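Local coordinates for cricket paralysis virus 1A protein (Cricket paralysis virus, PDB 6C3R), which suppresses insect antiviral RNA silencing by inactivating host AGO2 and recruiting a cellular ubiquitin ligase complex that promotes its degradation, at the interface of chains A and B. Residues are numbered along the deposited sequence; one frame, centred on the assembly and turned at random. Chains: chain A/B, Cricket paralysis virus 1A protein.

The interface of chains A and B. Residues chain A 93, 95; chain B 55, 89-90.
The loop carrying A:Pro93 and A:His95, both in a polyproline-like conformation, lies against chain B where helix 77-90 ends at B:Gln89 and B:Asn90 and helix 53-70 begins near B:Arg55. NH2 of B:Arg55 lies 2.8 Å from O of A:Pro93, close enough for a hydrogen bond, but it sits beside the C=O bond, so any bond is poorly directed. The arginine leaves its helix with CG anti to the backbone N (chi1 178°), then bends at chi3, and with NH1 held by B:Asn90 O this presents NH2 to the loop. The NH1 of B:Arg55 bonds to B:Asn90 O at 2.7 Å, coming from above the carbonyl plane. B:Asn90 is a second-shell brace: its amide ND2 donates, nearly in the amide plane, to a lone pair of B:Arg55 O at 2.9 Å. The two bonds tie the start of helix 53-70 to the end of helix 77-90 and fix the guanidinium. A:His95 is poorly ordered, and its contact is tentative. As modelled, its ring crosses the B:Gln89 side chain at about a right angle, with ring and amide planes 81° apart, and CE1 packs on the glutamine's CB. This patch is part of a two-fold symmetric contact between two copies; the pairing may be a product of crystallisation. The loop belongs to the region that binds and inhibits AGO2. The ring's NE2 makes a weak hydrogen bond to the main-chain O of B:Gln89, 3.2 Å away.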
loop_
_atom_site.group_PDB
_atom_site.type_symbol
_atom_site.label_atom_id
_atom_site.label_comp_id
_atom_site.label_asym_id
_atom_site.label_seq_id
_atom_site.Cartn_x
_atom_site.Cartn_y
_atom_site.Cartn_z
ATOM N N PRO A 93 3.235 -3.484 -2.258
ATOM C CA PRO A 93 3.290 -4.961 -2.379
ATOM C C PRO A 93 2.644 -5.746 -1.234
ATOM O O PRO A 93 3.125 -5.647 -0.101
ATOM C CB PRO A 93 4.801 -5.250 -2.450
ATOM C CG PRO A 93 5.456 -4.060 -1.843
ATOM C CD PRO A 93 4.586 -2.896 -2.194
ATOM N N HIS A 95 2.556 -7.971 0.972
ATOM C CA HIS A 95 3.571 -8.835 1.529
ATOM C C HIS A 95 2.938 -9.590 2.705
ATOM O O HIS A 95 2.638 -9.013 3.756
ATOM C CB HIS A 95 4.823 -8.015 1.899
ATOM C CG HIS A 95 4.746 -7.335 3.223
ATOM N ND1 HIS A 95 5.410 -7.805 4.335
ATOM C CD2 HIS A 95 4.073 -6.233 3.620
ATOM C CE1 HIS A 95 5.154 -7.015 5.360
ATOM N NE2 HIS A 95 4.344 -6.054 4.950
ATOM N N ARG B 55 -5.470 -6.100 2.367
ATOM C CA ARG B 55 -4.614 -5.192 3.109
ATOM C C ARG B 55 -5.417 -4.215 3.985
ATOM O O ARG B 55 -4.977 -3.882 5.070
ATOM C CB ARG B 55 -3.662 -4.435 2.168
ATOM C CG ARG B 55 -2.767 -3.424 2.885
ATOM C CD ARG B 55 -2.047 -2.478 1.947
ATOM N NE ARG B 55 -1.116 -3.206 1.088
ATOM C CZ ARG B 55 0.051 -3.735 1.472
ATOM N NH1 ARG B 55 0.505 -3.637 2.719
ATOM N NH2 ARG B 55 0.790 -4.354 0.579
ATOM N N GLN B 89 4.206 -2.470 8.896
ATOM C CA GLN B 89 4.495 -3.330 7.755
ATOM C C GLN B 89 3.404 -3.264 6.694
ATOM O O GLN B 89 3.680 -3.024 5.532
ATOM C CB GLN B 89 4.624 -4.773 8.207
ATOM C CG GLN B 89 5.993 -5.171 8.681
ATOM C CD GLN B 89 6.058 -6.662 8.908
ATOM O OE1 GLN B 89 5.092 -7.268 9.373
ATOM N NE2 GLN B 89 7.180 -7.270 8.553
ATOM N N ASN B 90 2.167 -3.483 7.120
ATOM C CA ASN B 90 1.001 -3.527 6.247
ATOM C C ASN B 90 0.582 -2.124 5.724
ATOM O O ASN B 90 -0.191 -2.031 4.787
ATOM C CB ASN B 90 -0.123 -4.198 7.045
ATOM C CG ASN B 90 -1.340 -4.556 6.209
ATOM O OD1 ASN B 90 -1.301 -5.496 5.410
ATOM N ND2 ASN B 90 -2.451 -3.850 6.438
#